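Local structure of transketolase (Campylobacter jejuni, 3L84) at residues N467-P473 against I491-L497; V513-A517 against L564-Q568; D37-V41 against G214-I220. The protein belongs to the transketolase family of thiamine diphosphate-binding enzymes, each chain combining two cofactor-binding-type domains with a C-terminal domain. One frame throughout, in Å; residues are numbered along the deposited sequence. Where two conformers were deposited one is given.

Contact 1: N467-P473 against I491-L497; sequences NFLTFRP and IPSAFVL
Leu469 and Phe471 each use both backbone N and O toward 491-497, pairing with Pro492, Ala494 and Val496 in four hydrogen bonds between parallel strands. Leu469 N donates to Pro492 O at 3.1 Å, Leu469 O receives Ala494 N at 2.9 Å, Phe471 N gives to Ala494 O, and Phe471 O takes Val496 N at 2.8 Å. All four are close to straight. Beyond the last of them a water donates to both Pro473 O and Val496 O, bridging the strands where they part. At the other end Asn467 O is buried without a hydrogen-bond partner; its nearest neighbour across the contact is Pro492 CD at 3.2 Å. Pro492 also lays CG over a face of the Phe468 ring, 4.0 Å from its centroid and 18° off the normal, a CH-pi contact, while Ala494 N lies at the edge of that ring. Ser493 OG comes up to the edge of the Phe471 ring, 3.5 Å from Phe471 CE2. The rings of Phe471 and Phe495 are nearly parallel, with planes at 24°, but barely overlap. Three side chains have polar partners outside the segments: Asn467 ND2 bonds to Ala429 O, Thr470 OG1 to Glu563, and the extended Arg472 passes Val496 CG1 to make salt bridges to Asp442 and Glu536 and a hydrogen bond to Ser533 OG. These strands and helix 476-488 form a beta-alpha-beta unit; the helix covers Phe471 and Phe495, helix 458-464 covers Thr470, and strand 436-440 continues the sheet through backbone bonds of Ser493 and Phe495 to Phe437 and Phe439.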
loop_
_atom_site.group_PDB
_atom_site.type_symbol
_atom_site.label_atom_id
_atom_site.label_comp_id
_atom_site.label_asym_id
_atom_site.label_seq_id
_atom_site.Cartn_x
_atom_site.Cartn_y
_atom_site.Cartn_z
ATOM N N ASN A 467 -5.961 -1.417 -17.149
ATOM C CA ASN A 467 -5.753 -2.848 -17.350
ATOM C C ASN A 467 -6.253 -3.712 -16.184
ATOM O O ASN A 467 -5.621 -4.682 -15.821
ATOM C CB ASN A 467 -4.273 -3.207 -17.620
ATOM C CG ASN A 467 -3.743 -2.683 -18.905
ATOM O OD1 ASN A 467 -4.511 -2.259 -19.795
ATOM N ND2 ASN A 467 -2.433 -2.773 -19.072
ATOM N N PHE A 468 -7.383 -3.332 -15.625
ATOM C CA PHE A 468 -8.073 -4.073 -14.581
ATOM C C PHE A 468 -9.527 -4.051 -14.880
ATOM O O PHE A 468 -10.094 -2.994 -15.309
ATOM C CB PHE A 468 -7.909 -3.439 -13.192
ATOM C CG PHE A 468 -7.234 -4.321 -12.187
ATOM C CD1 PHE A 468 -5.895 -4.241 -12.038
ATOM C CD2 PHE A 468 -7.924 -5.303 -11.488
ATOM C CE1 PHE A 468 -5.253 -5.002 -11.195
ATOM C CE2 PHE A 468 -7.221 -6.095 -10.567
ATOM C CZ PHE A 468 -5.903 -5.962 -10.459
ATOM N N LEU A 469 -10.185 -5.161 -14.646
ATOM C CA LEU A 469 -11.645 -5.184 -14.569
ATOM C C LEU A 469 -12.055 -5.226 -13.104
ATOM O O LEU A 469 -11.491 -6.011 -12.355
ATOM C CB LEU A 469 -12.199 -6.397 -15.291
ATOM C CG LEU A 469 -11.883 -6.462 -16.776
ATOM C CD1 LEU A 469 -12.477 -7.736 -17.386
ATOM C CD2 LEU A 469 -12.404 -5.222 -17.527
ATOM N N THR A 470 -13.013 -4.420 -12.697
ATOM C CA THR A 470 -13.418 -4.392 -11.302
ATOM C C THR A 470 -14.881 -4.834 -11.285
ATOM O O THR A 470 -15.786 -4.040 -11.585
ATOM C CB THR A 470 -13.254 -3.015 -10.670
ATOM O OG1 THR A 470 -11.886 -2.590 -10.884
ATOM C CG2 THR A 470 -13.523 -3.019 -9.161
ATOM N N PHE A 471 -15.137 -6.078 -10.921
ATOM C CA PHE A 471 -16.496 -6.621 -10.882
ATOM C C PHE A 471 -17.101 -6.461 -9.510
ATOM O O PHE A 471 -16.467 -6.809 -8.512
ATOM C CB PHE A 471 -16.505 -8.090 -11.239
ATOM C CG PHE A 471 -16.137 -8.378 -12.652
ATOM C CD1 PHE A 471 -17.037 -8.154 -13.669
ATOM C CD2 PHE A 471 -14.880 -8.853 -12.971
ATOM C CE1 PHE A 471 -16.713 -8.465 -14.984
ATOM C CE2 PHE A 471 -14.573 -9.148 -14.294
ATOM C CZ PHE A 471 -15.499 -8.941 -15.262
ATOM N N ARG A 472 -18.320 -5.944 -9.426
ATOM C CA ARG A 472 -19.040 -5.810 -8.150
ATOM C C ARG A 472 -20.430 -6.439 -8.351
ATOM O O ARG A 472 -21.423 -5.740 -8.578
ATOM C CB ARG A 472 -19.086 -4.379 -7.688
ATOM C CG ARG A 472 -19.681 -4.168 -6.350
ATOM C CD ARG A 472 -19.447 -2.749 -5.787
ATOM N NE ARG A 472 -19.994 -2.600 -4.426
ATOM C CZ ARG A 472 -21.081 -1.937 -4.076
ATOM N NH1 ARG A 472 -21.780 -1.217 -4.924
ATOM N NH2 ARG A 472 -21.417 -1.956 -2.802
ATOM N N PRO A 473 -20.516 -7.773 -8.277
ATOM C CA PRO A 473 -21.753 -8.454 -8.658
ATOM C C PRO A 473 -22.859 -8.222 -7.647
ATOM O O PRO A 473 -22.612 -8.146 -6.439
ATOM C CB PRO A 473 -21.349 -9.928 -8.699
ATOM C CG PRO A 473 -20.184 -10.015 -7.800
ATOM C CD PRO A 473 -19.419 -8.731 -8.007
ATOM N N ILE A 491 -6.567 -9.276 -19.195
ATOM C CA ILE A 491 -6.084 -8.415 -18.111
ATOM C C ILE A 491 -6.577 -9.010 -16.806
ATOM O O ILE A 491 -7.538 -9.805 -16.808
ATOM C CB ILE A 491 -6.611 -6.968 -18.288
ATOM C CG1 ILE A 491 -8.134 -6.899 -18.526
ATOM C CG2 ILE A 491 -5.836 -6.212 -19.400
ATOM C CD1 ILE A 491 -8.690 -5.474 -18.538
ATOM N N PRO A 492 -5.969 -8.656 -15.671
ATOM C CA PRO A 492 -6.453 -9.122 -14.385
ATOM C C PRO A 492 -7.778 -8.534 -13.977
ATOM O O PRO A 492 -8.251 -7.538 -14.513
ATOM C CB PRO A 492 -5.383 -8.668 -13.421
ATOM C CG PRO A 492 -4.754 -7.496 -14.086
ATOM C CD PRO A 492 -4.779 -7.802 -15.542
ATOM N N SER A 493 -8.430 -9.222 -13.035
ATOM C CA SER A 493 -9.738 -8.806 -12.524
ATOM C C SER A 493 -9.773 -8.824 -11.007
ATOM O O SER A 493 -9.108 -9.657 -10.355
ATOM C CB SER A 493 -10.845 -9.758 -12.998
ATOM O OG SER A 493 -11.097 -9.723 -14.413
ATOM N N ALA A 494 -10.559 -7.906 -10.435
ATOM C CA ALA A 494 -10.909 -7.903 -9.056
ATOM C C ALA A 494 -12.396 -8.224 -8.907
ATOM O O ALA A 494 -13.210 -7.824 -9.747
ATOM C CB ALA A 494 -10.632 -6.545 -8.413
ATOM N N PHE A 495 -12.739 -8.925 -7.837
ATOM C CA PHE A 495 -14.097 -9.262 -7.452
ATOM C C PHE A 495 -14.374 -8.587 -6.116
ATOM O O PHE A 495 -13.727 -8.880 -5.107
ATOM C CB PHE A 495 -14.242 -10.779 -7.365
ATOM C CG PHE A 495 -14.069 -11.457 -8.686
ATOM C CD1 PHE A 495 -15.156 -11.732 -9.505
ATOM C CD2 PHE A 495 -12.836 -11.747 -9.149
ATOM C CE1 PHE A 495 -14.957 -12.370 -10.741
ATOM C CE2 PHE A 495 -12.654 -12.350 -10.367
ATOM C CZ PHE A 495 -13.711 -12.651 -11.157
ATOM N N VAL A 496 -15.349 -7.680 -6.125
ATOM C CA VAL A 496 -15.704 -6.859 -4.972
ATOM C C VAL A 496 -17.033 -7.396 -4.427
ATOM O O VAL A 496 -18.064 -7.334 -5.117
ATOM C CB VAL A 496 -15.772 -5.400 -5.376
ATOM C CG1 VAL A 496 -16.306 -4.490 -4.222
ATOM C CG2 VAL A 496 -14.432 -4.873 -5.896
ATOM N N LEU A 497 -16.954 -7.993 -3.241
ATOM C CA LEU A 497 -17.955 -8.924 -2.759
ATOM C C LEU A 497 -18.488 -8.505 -1.381
ATOM O O LEU A 497 -17.749 -7.972 -0.547
ATOM C CB LEU A 497 -17.335 -10.317 -2.688
ATOM C CG LEU A 497 -16.741 -10.810 -4.016
ATOM C CD1 LEU A 497 -15.792 -11.964 -3.757
ATOM C CD2 LEU A 497 -17.804 -11.124 -5.034
HETATM O O HOH W 1 -20.764 -7.799 -4.554
#

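Contact 2: V513-A517 against L564-Q568; sequences VKNGA and LFEKQ
Phe565 turns the face of its ring to Ala517, whose CB stands 3.5 Å from the ring centroid and only 10° off the normal, a CH-pi contact over the ring centre. Followed outward, Phe565 CB lies near Ala517 N and Asn515 O, 3.9 Å from the former. CG and CD1 each come within 3.6 Å of Ala517 CB, and the methyl is nearly equidistant from all six ring carbons, CZ being the farthest at 4.0 Å from Ala517 CB. CG anti to the backbone N (chi1 -169°) brings the ring face against this methyl. At the root of the side chain, Phe565 CA makes a CA-H...O contact with Asn515 O, 3.4 Å away. Gly516 brings its CA to 3.5 Å from Leu564 CB; this bare CA, at a positive phi of 83°, lets the two backbones approach closely, with Gly516 CA 3.7 Å from Phe565 N. Within 513-517, Gly516 N closes the short 3-10 turn on Val513 O, and Lys514 NZ bonds to Asn515 OD1. The turn leads into strand 518-521, outermost in the mixed C-terminal sheet, and packs against helix 562-566. Helix 570-576 adds Tyr572 and Leu576 against Phe565, while helix 476-488 packs on Val513 and Leu564.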
loop_
_atom_site.group_PDB
_atom_site.type_symbol
_atom_site.label_atom_id
_atom_site.label_comp_id
_atom_site.label_asym_id
_atom_site.label_seq_id
_atom_site.Cartn_x
_atom_site.Cartn_y
_atom_site.Cartn_z
ATOM N N VAL A 513 -24.132 -8.935 -18.289
ATOM C CA VAL A 513 -22.925 -8.616 -17.548
ATOM C C VAL A 513 -21.753 -8.362 -18.485
ATOM O O VAL A 513 -20.937 -7.473 -18.204
ATOM C CB VAL A 513 -22.619 -9.745 -16.536
ATOM C CG1 VAL A 513 -21.283 -9.524 -15.815
ATOM C CG2 VAL A 513 -23.755 -9.868 -15.477
ATOM N N LYS A 514 -21.687 -9.064 -19.622
ATOM C CA LYS A 514 -20.640 -8.862 -20.633
ATOM C C LYS A 514 -20.531 -7.431 -21.135
ATOM O O LYS A 514 -19.461 -7.027 -21.628
ATOM C CB LYS A 514 -20.852 -9.824 -21.829
ATOM C CG LYS A 514 -22.083 -9.528 -22.654
ATOM C CD LYS A 514 -22.306 -10.481 -23.817
ATOM C CE LYS A 514 -23.716 -10.375 -24.332
ATOM N NZ LYS A 514 -24.236 -9.003 -24.563
ATOM N N ASN A 515 -21.627 -6.672 -21.071
ATOM C CA ASN A 515 -21.660 -5.254 -21.466
ATOM C C ASN A 515 -21.269 -4.302 -20.363
ATOM O O ASN A 515 -21.288 -3.102 -20.582
ATOM C CB ASN A 515 -23.069 -4.902 -21.961
ATOM C CG ASN A 515 -23.525 -5.785 -23.093
ATOM O OD1 ASN A 515 -24.350 -6.710 -22.913
ATOM N ND2 ASN A 515 -22.974 -5.545 -24.263
ATOM N N GLY A 516 -20.961 -4.818 -19.169
ATOM C CA GLY A 516 -20.595 -3.998 -18.011
ATOM C C GLY A 516 -21.770 -3.436 -17.237
ATOM O O GLY A 516 -21.774 -3.455 -16.016
ATOM N N ALA A 517 -22.721 -2.896 -17.964
ATOM C CA ALA A 517 -24.002 -2.474 -17.393
ATOM C C ALA A 517 -25.092 -3.002 -18.288
ATOM O O ALA A 517 -24.872 -3.143 -19.505
ATOM C CB ALA A 517 -24.093 -0.942 -17.291
ATOM N N LEU A 564 -16.036 -2.308 -18.342
ATOM C CA LEU A 564 -16.665 -2.887 -19.512
ATOM C C LEU A 564 -17.724 -1.977 -20.069
ATOM O O LEU A 564 -17.874 -1.885 -21.287
ATOM C CB LEU A 564 -17.275 -4.272 -19.228
ATOM C CG LEU A 564 -16.296 -5.389 -18.981
ATOM C CD1 LEU A 564 -17.059 -6.668 -18.580
ATOM C CD2 LEU A 564 -15.407 -5.613 -20.172
ATOM N N PHE A 565 -18.458 -1.281 -19.215
ATOM C CA PHE A 565 -19.478 -0.354 -19.694
ATOM C C PHE A 565 -18.864 0.764 -20.541
ATOM O O PHE A 565 -19.439 1.206 -21.550
ATOM C CB PHE A 565 -20.333 0.192 -18.530
ATOM C CG PHE A 565 -21.548 0.935 -18.949
ATOM C CD1 PHE A 565 -22.318 0.540 -20.037
ATOM C CD2 PHE A 565 -21.985 2.002 -18.178
ATOM C CE1 PHE A 565 -23.452 1.238 -20.385
ATOM C CE2 PHE A 565 -23.141 2.682 -18.515
ATOM C CZ PHE A 565 -23.878 2.316 -19.618
ATOM N N GLU A 566 -17.693 1.237 -20.130
ATOM C CA GLU A 566 -16.954 2.273 -20.855
ATOM C C GLU A 566 -16.631 1.853 -22.293
ATOM O O GLU A 566 -16.393 2.721 -23.134
ATOM C CB GLU A 566 -15.649 2.641 -20.142
ATOM C CG GLU A 566 -15.815 3.321 -18.818
ATOM C CD GLU A 566 -14.490 3.699 -18.203
ATOM O OE1 GLU A 566 -13.804 2.824 -17.597
ATOM O OE2 GLU A 566 -14.100 4.881 -18.312
ATOM N N LYS A 567 -16.552 0.545 -22.568
ATOM C CA LYS A 567 -16.206 0.037 -23.904
ATOM C C LYS A 567 -17.416 -0.108 -24.821
ATOM O O LYS A 567 -17.242 -0.416 -26.004
ATOM C CB LYS A 567 -15.541 -1.330 -23.824
ATOM C CG LYS A 567 -14.288 -1.365 -23.018
ATOM C CD LYS A 567 -13.594 -2.738 -23.013
ATOM C CE LYS A 567 -12.991 -3.108 -24.385
ATOM N NZ LYS A 567 -12.062 -2.071 -25.000
ATOM N N GLN A 568 -18.632 0.091 -24.325
ATOM C CA GLN A 568 -19.822 -0.172 -25.138
ATOM C C GLN A 568 -20.061 0.941 -26.131
ATOM O O GLN A 568 -19.592 2.066 -25.926
ATOM C CB GLN A 568 -21.045 -0.353 -24.236
ATOM C CG GLN A 568 -20.904 -1.471 -23.207
ATOM C CD GLN A 568 -20.414 -2.746 -23.804
ATOM O OE1 GLN A 568 -19.324 -3.252 -23.429
ATOM N NE2 GLN A 568 -21.177 -3.280 -24.735
#

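Contact 3: D37-V41 against G214-I220; sequences DILSV and GHDYEEI
Asp37, in helix 30-42, spreads its carboxylate between two side chains of the segment 214-220. Its OD2 accepts from His215 ND1 at 2.8 Å through the anti lone pair, with an N-H...O angle of 152°; the imidazole and carboxylate planes are perpendicular. Its OD1 lies 2.7 Å from Tyr217 OH, at most a weak hydrogen bond, since the hydroxyl proton has another acceptor within reach. Arg14 adds a salt bridge to OD2. The other ring nitrogen of His215, NE2, is hydrogen-bonded to Thr241 N, so both ring nitrogens have partners and the ring's rotation is fixed. Ile38 CG1 packs on Ile220 CD1 at 4.0 Å and beside Gly214 O. A water accepts from Ile38 N and donates to Gly214 O, linking the two backbones. One turn on from Asp37, Val41 sets CB 3.7 Å from Ile220 CG2, while its CG2, anti to the carbonyl carbon, reaches the edge of the Tyr217 ring at CD1. Asp216 N-caps helix 217-228, its OD1 accepting from Glu219 N at 2.9 Å. A His-carboxylate hydrogen bond thus joins helix 30-42 to the turn between edge strand 208-213 and helix 217-228, within the parallel alpha/beta fold of the thiamine diphosphate-binding domain.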
loop_
_atom_site.group_PDB
_atom_site.type_symbol
_atom_site.label_atom_id
_atom_site.label_comp_id
_atom_site.label_asym_id
_atom_site.label_seq_id
_atom_site.Cartn_x
_atom_site.Cartn_y
_atom_site.Cartn_z
ATOM N N ASP A 37 30.726 -8.157 -12.170
ATOM C CA ASP A 37 31.537 -9.329 -11.888
ATOM C C ASP A 37 30.660 -10.506 -11.439
ATOM O O ASP A 37 30.855 -11.650 -11.876
ATOM C CB ASP A 37 32.608 -9.009 -10.837
ATOM C CG ASP A 37 33.536 -7.889 -11.275
ATOM O OD1 ASP A 37 33.973 -7.873 -12.451
ATOM O OD2 ASP A 37 33.785 -6.977 -10.470
ATOM N N ILE A 38 29.690 -10.234 -10.569
ATOM C CA ILE A 38 28.743 -11.239 -10.140
ATOM C C ILE A 38 27.995 -11.835 -11.324
ATOM O O ILE A 38 27.862 -13.045 -11.426
ATOM C CB ILE A 38 27.766 -10.652 -9.100
ATOM C CG1 ILE A 38 28.507 -10.335 -7.785
ATOM C CG2 ILE A 38 26.554 -11.603 -8.882
ATOM C CD1 ILE A 38 27.749 -9.387 -6.827
ATOM N N LEU A 39 27.445 -10.984 -12.205
ATOM C CA LEU A 39 26.690 -11.514 -13.355
ATOM C C LEU A 39 27.555 -12.324 -14.301
ATOM O O LEU A 39 27.107 -13.324 -14.837
ATOM C CB LEU A 39 25.927 -10.381 -14.056
ATOM C CG LEU A 39 24.933 -10.876 -15.116
ATOM C CD1 LEU A 39 23.887 -11.841 -14.595
ATOM C CD2 LEU A 39 24.254 -9.655 -15.760
ATOM N N SER A 40 28.797 -11.906 -14.496
ATOM C CA SER A 40 29.695 -12.680 -15.326
ATOM C C SER A 40 29.883 -14.092 -14.819
ATOM O O SER A 40 29.814 -15.048 -15.578
ATOM C CB SER A 40 31.015 -11.956 -15.420
ATOM O OG SER A 40 30.793 -10.759 -16.122
ATOM N N VAL A 41 30.107 -14.242 -13.512
ATOM C CA VAL A 41 30.210 -15.578 -12.951
ATOM C C VAL A 41 28.884 -16.338 -12.986
ATOM O O VAL A 41 28.811 -17.499 -13.333
ATOM C CB VAL A 41 30.735 -15.529 -11.517
ATOM C CG1 VAL A 41 30.841 -16.918 -10.948
ATOM C CG2 VAL A 41 32.116 -14.850 -11.479
ATOM N N GLY A 214 32.159 -9.154 -3.713
ATOM C CA GLY A 214 31.469 -9.231 -4.996
ATOM C C GLY A 214 32.290 -8.860 -6.207
ATOM O O GLY A 214 31.749 -8.848 -7.330
ATOM N N HIS A 215 33.583 -8.573 -6.021
ATOM C CA HIS A 215 34.518 -8.359 -7.133
ATOM C C HIS A 215 35.586 -9.424 -7.236
ATOM O O HIS A 215 36.525 -9.279 -8.030
ATOM C CB HIS A 215 35.143 -6.958 -7.062
ATOM C CG HIS A 215 34.115 -5.878 -7.024
ATOM N ND1 HIS A 215 33.162 -5.732 -8.010
ATOM C CD2 HIS A 215 33.841 -4.926 -6.103
ATOM C CE1 HIS A 215 32.352 -4.737 -7.696
ATOM N NE2 HIS A 215 32.754 -4.220 -6.547
ATOM N N ASP A 216 35.452 -10.497 -6.463
ATOM C CA ASP A 216 36.418 -11.580 -6.510
ATOM C C ASP A 216 35.779 -12.785 -7.164
ATOM O O ASP A 216 34.889 -13.423 -6.615
ATOM C CB ASP A 216 36.949 -11.931 -5.124
ATOM C CG ASP A 216 38.101 -12.923 -5.178
ATOM O OD1 ASP A 216 37.843 -14.138 -5.185
ATOM O OD2 ASP A 216 39.270 -12.487 -5.232
ATOM N N TYR A 217 36.245 -13.104 -8.369
ATOM C CA TYR A 217 35.588 -14.133 -9.157
ATOM C C TYR A 217 35.560 -15.489 -8.463
ATOM O O TYR A 217 34.523 -16.181 -8.503
ATOM C CB TYR A 217 36.237 -14.273 -10.538
ATOM C CG TYR A 217 36.193 -12.979 -11.330
ATOM C CD1 TYR A 217 34.988 -12.427 -11.725
ATOM C CD2 TYR A 217 37.348 -12.307 -11.650
ATOM C CE1 TYR A 217 34.922 -11.250 -12.409
ATOM C CE2 TYR A 217 37.303 -11.109 -12.348
ATOM C CZ TYR A 217 36.068 -10.584 -12.716
ATOM O OH TYR A 217 36.001 -9.379 -13.365
ATOM N N GLU A 218 36.666 -15.847 -7.815
ATOM C CA GLU A 218 36.724 -17.101 -7.101
ATOM C C GLU A 218 35.723 -17.129 -5.955
ATOM O O GLU A 218 35.071 -18.136 -5.744
ATOM C CB GLU A 218 38.162 -17.370 -6.623
ATOM C CG GLU A 218 38.376 -18.658 -5.818
ATOM C CD GLU A 218 39.840 -18.936 -5.445
ATOM O OE1 GLU A 218 40.663 -17.986 -5.354
ATOM O OE2 GLU A 218 40.173 -20.132 -5.228
ATOM N N GLU A 219 35.614 -16.051 -5.195
ATOM C CA GLU A 219 34.688 -16.057 -4.056
ATOM C C GLU A 219 33.229 -16.127 -4.544
ATOM O O GLU A 219 32.399 -16.832 -3.963
ATOM C CB GLU A 219 34.838 -14.789 -3.213
ATOM C CG GLU A 219 36.102 -14.700 -2.395
ATOM C CD GLU A 219 36.126 -13.472 -1.496
ATOM O OE1 GLU A 219 35.078 -13.177 -0.845
ATOM O OE2 GLU A 219 37.202 -12.810 -1.408
ATOM N N ILE A 220 32.924 -15.443 -5.645
ATOM C CA ILE A 220 31.563 -15.475 -6.201
ATOM C C ILE A 220 31.220 -16.894 -6.634
ATOM O O ILE A 220 30.153 -17.422 -6.315
ATOM C CB ILE A 220 31.401 -14.537 -7.403
ATOM C CG1 ILE A 220 31.674 -13.079 -7.025
ATOM C CG2 ILE A 220 29.998 -14.685 -8.005
ATOM C CD1 ILE A 220 32.054 -12.144 -8.204
HETATM O O HOH W 2 30.101 -7.521 -9.231
#

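Contacts 1 and 2 are neighbours, their centres about 12 Å apart, and touch through Leu564: its CD2 lies 4.0 Å from Leu469 CD2, and its CD1 lies 4.0 Å from Phe471 CE1. Edge strand 469-471 of the pyrimidine-binding domain thereby packs against helix 562-566 of the C-terminal region, and helix 476-488 borders both contacts. Contact 3 stands apart, on the opposite side of the chain's centre in the thiamine diphosphate-binding domain, its centre about 45 Å from that of contact 1 and about 54 Å from that of contact 2. Its nearest atoms are about 28 Å from contact 1 and 38 Å from contact 2, so it meets neither directly.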